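Local coordinates for protein tannase (Fusobacterium nucleatum subsp. nucleatum ATCC 25586, PDB 6YQ4) that hydrolyses gallotannins, a detoxifying activity linked to pathogen resistance, and is a magnesium-binding member of the alpha/beta-hydrolase clan, at residues 232-235 with 236-240; 270-273 with 274-278; 319-322 with 323-327; 415-418 with 419-422. All coordinates share one frame; numbering follows the deposited sequence.

Interaction 1: residues 232-235 with 236-240; sequences MEFT and RNTSA
The F234 ring meets the methyl of T238 obliquely, CD2 of F234 lying 3.9 Å from CG2 of T238, while one face of the ring is covered by the backbone O of M232, 4.2 Å above the plane and over its centre. With its methyl turned to this ring, T238 offers its hydroxyl to the backbone: the N-H of T235 reaches OG1 of T238 at 2.8 Å with an angle of 158° at the hydrogen. A beta-branched residue with one polar and one apolar branch suits this buried place, since each branch has its own partner. The chain between them forms a type I beta turn from T235 to T238, whose closing bond runs from N of T238 to O of T235 at 3.3 Å. T235 adds a second grip on the turn. Its OG1 sits between its own backbone N and carbonyl carbon (chi1 78°), the placement that lets it accept the N-H of N237 at 3.1 Å. Both threonine hydroxyls thus serve as acceptors for backbone N-H groups around a single turn. R236 extends away from the turn to a salt bridge with D375. The turn lies in the loop between strand 228-232 and helix 240-244, and from that helix Y243 brings its ring against F234, their planes about 50° apart.

Interaction 2: residues 270-273 with 274-278; sequences TLFP and IYLNS
P273, I274 and F272 bury the most surface here, within a single stretch of helix 259-279. P273 has no N-H to give to the turn before it, and the helix is kinked at that point. The carbonyl of P273 still serves the following turn, accepting the N-H of N277 at 3.0 Å. I274 runs back along the outer side of the helix, its CG1 3.9 Å from O of L271, an apolar branch laid over the backbone of the preceding turn. F272 does most of the side-chain work. Because chi1 of -173° sets CG opposite the backbone N, the ring is carried along the helix toward the residues three and four places on. CZ of F272 touches CD1 of L276 at 3.7 Å, and CB of L276 stands over one face of the ring, offset toward the rim. Y275 presents the edge of its own ring, where CE1 of F272 lies near the plane, 4.1 Å from CD2 of Y275. A large flat residue suits this place because it can meet both neighbours at once. Beneath them, the N-H of L276 meets O of F272 at 2.8 Å, while the bond from Y275 N to the same oxygen is weak. The F272 ring meets W221 of helix 212-223 and packs on A450 and I454 of helix 450-461, while F299 of helix 298-316 touches both F272 and L276.

Interaction 3: residues 319-322 with 323-327; sequences KDIS and QFKKA
I321 and K325 meet through their aliphatic parts: CG1 of I321 lies 3.9 Å from CE of K325, the two side chains crossing at about a right angle. CG1 of I321 stands between its backbone N and carbonyl carbon (chi1 71°), which brings this branch across the lysine chain. K325 first passes over the backbone of S322, with CG of K325 3.3 Å from O of S322, and then bends at chi3. A long flexible residue suits this exposed edge, since its methylenes can cover backbone and isoleucine while the amino group continues beyond them. Below these side chains the backbone is held by i to i+3 hydrogen bonds. The N-H of F324 binds O of I321 at 2.7 Å, and the N-H of K325 binds O of S322 at 3.1 Å. A third bond of the same spacing runs from N of A327 to O of F324. This short run of turns lies in the connection between helix 298-316 and strand 328-330. At its entrance the carboxylate of D320 faces the S322 amide, OD2 of D320 accepting a weak bond from N of S322 at 3.3 Å. The other oxygen, OD1 of D320, lies 3.7 Å from NE2 of Q323, with the carboxylate and amide planes 45° apart. The carbonyl of I321 lies at the edge of the F324 ring, whose aromatic partners are Y343 and, edge-to-face, W472. The indole NE1 of W472 also gives a hydrogen bond to the backbone O of D320, while I321 packs on L315, F328 and I330.

Interaction 4: residues 415-418 with 419-422; sequences KNII and KMMN
Helix 415-420 ends in this contact, where N416 and I417 meet the terminal methyl of M420 and the backbone bonds change from an i to i+4 spacing to shorter ones. Its last full turn is held by the N-H of K419 on O of K415 at 3.0 Å and by the N-H of M420 on O of N416 at 3.2 Å. At the next step the N-H of M421 meets two carbonyls: a bond of 3.3 Å to O of I418 and a weak one to O of I417. N of N422 then bonds to O of K419, also three residues back, as the chain leaves the helix. Unbranched and flexible, M420 suits the exit turn because its chain can fold back along the helix; the bend at chi3 (-91°) returns CE of M420 toward N416 and I417. CE of M420 lies 4.0 Å from CG1 of I417, an apolar touch. I417 and M420 also both pack on Y187 of helix 185-191, and the M421 side chain touches L171 and L174 of helix 167-177. Asparagine suits the end of the segment because its amide offers both a donor and an acceptor: N422 gives ND2 to E213 and N211 and accepts the N-H of M424. The methyl CE of M420 lies 3.2 Å from OD1 of N416 and 3.1 Å from the backbone O of N416.

How the interactions relate
The four contacts are local turns and helix stretches that follow one another along the chain, and no two of them touch. Interactions 2 and 4 come nearest, with about 6 Å between their closest atoms and 20 Å between centres; N211 bridges the gap by bonding both Y275 and N422. Interactions 3 and 4 lie on opposite sides of the chain's centre, their centres 40 Å apart. In interaction 1 the F234 side chain lies near, without touching, the probable S166-H476-D444 triad, and is about 5 Å from a glycerol probably carried over from crystallisation. All four are away from the magnesium site of D150, M153 and G155.

Interaction 1: residues 232-235 with 236-240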
# COMPACT_ATOMS: atom_id res chain seq x y z
N MET A 232 -12.69 14.24 -1.27
CA MET A 232 -13.91 13.47 -1.14
C MET A 232 -14.10 13.14 0.33
O MET A 232 -13.13 12.95 1.07
CB MET A 232 -13.86 12.22 -2.01
CG MET A 232 -14.10 12.58 -3.48
SD MET A 232 -13.48 11.45 -4.74
CE MET A 232 -14.40 12.05 -6.17
N GLU A 233 -15.35 13.15 0.77
CA GLU A 233 -15.68 12.84 2.15
C GLU A 233 -15.65 11.33 2.32
O GLU A 233 -16.42 10.61 1.67
CB GLU A 233 -17.03 13.43 2.51
CG GLU A 233 -17.71 12.81 3.71
CD GLU A 233 -19.20 13.13 3.74
OE1 GLU A 233 -20.03 12.20 3.56
OE2 GLU A 233 -19.53 14.31 3.93
N PHE A 234 -14.74 10.84 3.15
CA PHE A 234 -14.72 9.45 3.57
C PHE A 234 -15.15 9.40 5.03
O PHE A 234 -14.86 10.31 5.80
CB PHE A 234 -13.33 8.83 3.36
CG PHE A 234 -12.91 8.76 1.90
CD1 PHE A 234 -11.58 8.87 1.54
CD2 PHE A 234 -13.87 8.60 0.90
CE1 PHE A 234 -11.20 8.81 0.19
CE2 PHE A 234 -13.50 8.54 -0.45
CZ PHE A 234 -12.16 8.65 -0.80
N THR A 235 -15.90 8.36 5.39
CA THR A 235 -16.40 8.16 6.74
C THR A 235 -15.83 6.87 7.31
O THR A 235 -15.09 6.11 6.64
CB THR A 235 -17.94 8.10 6.76
OG1 THR A 235 -18.38 6.81 6.31
CG2 THR A 235 -18.55 9.17 5.88
N ARG A 236 -16.21 6.60 8.57
CA ARG A 236 -15.78 5.39 9.24
C ARG A 236 -16.09 4.16 8.40
O ARG A 236 -15.32 3.19 8.40
CB ARG A 236 -16.46 5.27 10.61
CG ARG A 236 -16.28 3.90 11.26
CD ARG A 236 -16.93 3.82 12.63
NE ARG A 236 -16.53 2.63 13.38
CZ ARG A 236 -17.06 1.42 13.22
NH1 ARG A 236 -18.00 1.22 12.29
NH2 ARG A 236 -16.66 0.40 13.96
N ASN A 237 -17.16 4.23 7.61
CA ASN A 237 -17.78 3.06 6.99
C ASN A 237 -17.59 3.02 5.48
O ASN A 237 -18.26 2.22 4.81
CB ASN A 237 -19.24 3.04 7.38
CG ASN A 237 -19.43 3.10 8.89
OD1 ASN A 237 -19.09 2.14 9.59
ND2 ASN A 237 -19.94 4.23 9.39
N THR A 238 -16.69 3.84 4.95
CA THR A 238 -16.32 3.79 3.55
C THR A 238 -15.71 2.43 3.20
O THR A 238 -14.80 1.95 3.88
CB THR A 238 -15.33 4.92 3.26
OG1 THR A 238 -15.92 6.18 3.64
CG2 THR A 238 -14.89 4.96 1.79
N SER A 239 -16.22 1.80 2.15
CA SER A 239 -15.71 0.49 1.77
C SER A 239 -14.33 0.60 1.11
O SER A 239 -13.89 1.68 0.70
CB SER A 239 -16.68 -0.20 0.81
OG SER A 239 -16.54 0.37 -0.48
N ALA A 240 -13.65 -0.55 1.03
CA ALA A 240 -12.34 -0.66 0.38
C ALA A 240 -12.33 -0.06 -1.03
O ALA A 240 -11.48 0.78 -1.36
CB ALA A 240 -11.93 -2.14 0.32

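Interaction 2: residues 270-273 with 274-278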
# COMPACT_ATOMS: atom_id res chain seq x y z
N THR A 270 7.61 21.68 11.43
CA THR A 270 8.75 21.80 12.33
C THR A 270 9.35 20.46 12.75
O THR A 270 10.57 20.37 12.95
CB THR A 270 8.30 22.61 13.55
OG1 THR A 270 8.33 24.00 13.21
CG2 THR A 270 9.16 22.37 14.75
N LEU A 271 8.52 19.41 12.84
CA LEU A 271 8.91 18.10 13.37
C LEU A 271 9.48 17.13 12.32
O LEU A 271 10.11 16.14 12.70
CB LEU A 271 7.71 17.44 14.04
CG LEU A 271 7.51 17.72 15.54
CD1 LEU A 271 7.49 19.20 15.85
CD2 LEU A 271 6.24 17.07 16.00
N PHE A 272 9.25 17.37 11.03
CA PHE A 272 9.71 16.42 10.02
C PHE A 272 11.24 16.36 9.86
O PHE A 272 11.79 15.25 9.74
CB PHE A 272 9.06 16.74 8.68
CG PHE A 272 9.33 15.72 7.61
CD1 PHE A 272 8.92 14.39 7.75
CD2 PHE A 272 10.02 16.09 6.44
CE1 PHE A 272 9.17 13.45 6.74
CE2 PHE A 272 10.27 15.16 5.43
CZ PHE A 272 9.84 13.84 5.59
N PRO A 273 11.97 17.49 9.86
CA PRO A 273 13.44 17.40 9.73
C PRO A 273 14.11 16.58 10.82
O PRO A 273 15.10 15.89 10.53
CB PRO A 273 13.88 18.87 9.78
CG PRO A 273 12.71 19.62 9.24
CD PRO A 273 11.52 18.90 9.84
N ILE A 274 13.63 16.65 12.06
CA ILE A 274 14.21 15.82 13.11
C ILE A 274 14.04 14.35 12.76
O ILE A 274 14.93 13.52 13.00
CB ILE A 274 13.59 16.14 14.48
CG1 ILE A 274 13.19 17.62 14.60
CG2 ILE A 274 14.55 15.72 15.58
CD1 ILE A 274 12.41 18.01 15.89
N TYR A 275 12.91 14.00 12.15
CA TYR A 275 12.68 12.59 11.85
C TYR A 275 13.45 12.16 10.62
O TYR A 275 14.17 11.16 10.64
CB TYR A 275 11.19 12.30 11.67
CG TYR A 275 10.96 10.95 10.99
CD1 TYR A 275 11.30 9.75 11.65
CD2 TYR A 275 10.44 10.87 9.70
CE1 TYR A 275 11.09 8.51 11.03
CE2 TYR A 275 10.25 9.65 9.07
CZ TYR A 275 10.56 8.48 9.73
OH TYR A 275 10.37 7.28 9.08
N LEU A 276 13.33 12.92 9.53
CA LEU A 276 14.02 12.55 8.30
C LEU A 276 15.53 12.42 8.51
O LEU A 276 16.14 11.46 8.03
CB LEU A 276 13.72 13.56 7.21
CG LEU A 276 14.41 13.10 5.92
CD1 LEU A 276 13.37 12.84 4.85
CD2 LEU A 276 15.49 14.10 5.46
N ASN A 277 16.14 13.35 9.26
CA ASN A 277 17.59 13.24 9.47
C ASN A 277 17.96 12.02 10.29
O ASN A 277 19.10 11.57 10.23
CB ASN A 277 18.13 14.48 10.16
CG ASN A 277 17.92 15.71 9.34
OD1 ASN A 277 17.74 15.61 8.14
ND2 ASN A 277 17.91 16.87 9.99
N SER A 278 17.03 11.51 11.10
CA SER A 278 17.34 10.36 11.95
C SER A 278 17.51 9.09 11.14
O SER A 278 18.15 8.15 11.62
CB SER A 278 16.23 10.14 12.99
OG SER A 278 15.05 9.64 12.36

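Interaction 3: residues 319-322 with 323-327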
# COMPACT_ATOMS: atom_id res chain seq x y z
N LYS A 319 2.20 14.84 -23.11
CA LYS A 319 1.18 15.16 -22.13
C LYS A 319 1.30 16.62 -21.69
O LYS A 319 2.33 17.28 -21.88
CB LYS A 319 1.29 14.24 -20.91
CG LYS A 319 0.96 12.78 -21.20
CD LYS A 319 1.11 11.91 -19.97
CE LYS A 319 0.42 10.57 -20.16
NZ LYS A 319 0.00 9.99 -18.84
N ASP A 320 0.22 17.11 -21.10
CA ASP A 320 0.13 18.50 -20.69
C ASP A 320 0.83 18.70 -19.35
O ASP A 320 0.57 17.97 -18.39
CB ASP A 320 -1.34 18.92 -20.60
CG ASP A 320 -1.52 20.40 -20.31
OD1 ASP A 320 -2.31 20.75 -19.41
OD2 ASP A 320 -0.87 21.22 -20.99
N ILE A 321 1.73 19.67 -19.29
CA ILE A 321 2.29 20.11 -18.01
C ILE A 321 1.87 21.52 -17.66
O ILE A 321 2.09 21.95 -16.52
CB ILE A 321 3.84 19.99 -17.99
CG1 ILE A 321 4.48 21.05 -18.90
CG2 ILE A 321 4.29 18.58 -18.37
CD1 ILE A 321 5.97 21.16 -18.71
N SER A 322 1.23 22.22 -18.60
CA SER A 322 0.75 23.60 -18.53
C SER A 322 0.43 24.13 -17.13
O SER A 322 1.07 25.08 -16.66
CB SER A 322 -0.49 23.71 -19.43
OG SER A 322 -1.42 24.65 -18.95
N GLN A 323 -0.54 23.52 -16.45
CA GLN A 323 -0.95 23.95 -15.12
C GLN A 323 0.21 24.09 -14.14
O GLN A 323 0.08 24.81 -13.16
CB GLN A 323 -1.97 22.97 -14.56
CG GLN A 323 -2.85 22.33 -15.62
CD GLN A 323 -3.49 21.04 -15.16
OE1 GLN A 323 -3.65 20.80 -13.95
NE2 GLN A 323 -3.87 20.19 -16.11
N PHE A 324 1.33 23.42 -14.37
CA PHE A 324 2.42 23.39 -13.40
C PHE A 324 3.70 24.06 -13.86
O PHE A 324 4.69 24.06 -13.12
CB PHE A 324 2.71 21.94 -12.99
CG PHE A 324 1.56 21.29 -12.27
CD1 PHE A 324 0.49 20.75 -12.98
CD2 PHE A 324 1.54 21.24 -10.88
CE1 PHE A 324 -0.59 20.15 -12.31
CE2 PHE A 324 0.47 20.65 -10.21
CZ PHE A 324 -0.59 20.11 -10.93
N LYS A 325 3.70 24.68 -15.05
CA LYS A 325 4.92 25.32 -15.56
C LYS A 325 5.43 26.44 -14.65
O LYS A 325 6.63 26.74 -14.68
CB LYS A 325 4.67 25.87 -16.96
CG LYS A 325 4.07 24.85 -17.93
CD LYS A 325 3.78 25.47 -19.31
CE LYS A 325 4.36 24.63 -20.47
NZ LYS A 325 4.27 25.30 -21.81
N LYS A 326 4.59 27.06 -13.82
CA LYS A 326 5.08 28.15 -12.97
C LYS A 326 6.11 27.67 -11.94
O LYS A 326 6.90 28.49 -11.45
CB LYS A 326 3.91 28.85 -12.28
CG LYS A 326 3.33 28.11 -11.07
CD LYS A 326 2.09 28.81 -10.49
CE LYS A 326 2.34 30.27 -10.17
NZ LYS A 326 1.21 30.94 -9.45
N ALA A 327 6.14 26.39 -11.63
CA ALA A 327 7.15 25.83 -10.73
C ALA A 327 8.37 25.28 -11.47
O ALA A 327 9.30 24.77 -10.82
CB ALA A 327 6.53 24.72 -9.87

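Interaction 4: residues 415-418 with 419-422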
# COMPACT_ATOMS: atom_id res chain seq x y z
N LYS A 415 2.82 0.19 21.31
CA LYS A 415 4.00 0.53 20.51
C LYS A 415 4.39 -0.62 19.58
O LYS A 415 4.78 -0.38 18.44
CB LYS A 415 5.18 0.90 21.42
CG LYS A 415 5.03 2.24 22.20
CD LYS A 415 3.84 2.21 23.17
CE LYS A 415 4.11 1.25 24.32
NZ LYS A 415 2.85 0.67 24.78
N ASN A 416 4.22 -1.86 20.04
CA ASN A 416 4.56 -3.04 19.26
C ASN A 416 3.61 -3.27 18.09
O ASN A 416 3.99 -3.90 17.09
CB ASN A 416 4.60 -4.26 20.19
CG ASN A 416 4.95 -5.54 19.47
OD1 ASN A 416 4.28 -6.56 19.62
ND2 ASN A 416 6.01 -5.50 18.66
N ILE A 417 2.39 -2.73 18.16
CA ILE A 417 1.45 -2.84 17.06
C ILE A 417 1.66 -1.71 16.05
O ILE A 417 1.52 -1.91 14.84
CB ILE A 417 0.02 -2.87 17.62
CG1 ILE A 417 -0.16 -4.14 18.46
CG2 ILE A 417 -0.99 -2.83 16.49
CD1 ILE A 417 -1.56 -4.37 18.97
N ILE A 418 1.99 -0.51 16.53
CA ILE A 418 2.43 0.52 15.60
C ILE A 418 3.62 0.02 14.79
O ILE A 418 3.67 0.19 13.56
CB ILE A 418 2.76 1.82 16.35
CG1 ILE A 418 1.53 2.29 17.14
CG2 ILE A 418 3.21 2.90 15.39
CD1 ILE A 418 1.71 3.60 17.89
N LYS A 419 4.57 -0.65 15.45
CA LYS A 419 5.74 -1.19 14.76
C LYS A 419 5.34 -2.20 13.69
O LYS A 419 5.77 -2.10 12.53
CB LYS A 419 6.68 -1.85 15.76
CG LYS A 419 7.91 -2.40 15.07
CD LYS A 419 8.70 -3.39 15.94
CE LYS A 419 9.62 -4.24 15.05
NZ LYS A 419 10.62 -5.00 15.82
N MET A 420 4.50 -3.17 14.06
CA MET A 420 4.14 -4.25 13.15
C MET A 420 3.43 -3.78 11.89
O MET A 420 3.29 -4.58 10.95
CB MET A 420 3.25 -5.27 13.85
CG MET A 420 4.03 -6.28 14.68
SD MET A 420 2.90 -7.49 15.42
CE MET A 420 2.61 -6.65 16.95
N MET A 421 2.95 -2.53 11.85
CA MET A 421 2.28 -2.02 10.66
C MET A 421 3.21 -1.21 9.78
O MET A 421 2.78 -0.74 8.72
CB MET A 421 1.06 -1.15 11.02
CG MET A 421 -0.04 -1.86 11.77
SD MET A 421 -0.61 -3.32 10.89
CE MET A 421 -0.96 -2.68 9.21
N ASN A 422 4.47 -1.01 10.20
CA ASN A 422 5.37 -0.08 9.51
C ASN A 422 6.58 -0.78 8.89
O ASN A 422 7.50 -1.18 9.63
CB ASN A 422 5.83 1.01 10.47
CG ASN A 422 6.59 2.11 9.74
OD1 ASN A 422 6.76 2.06 8.52
ND2 ASN A 422 7.04 3.11 10.48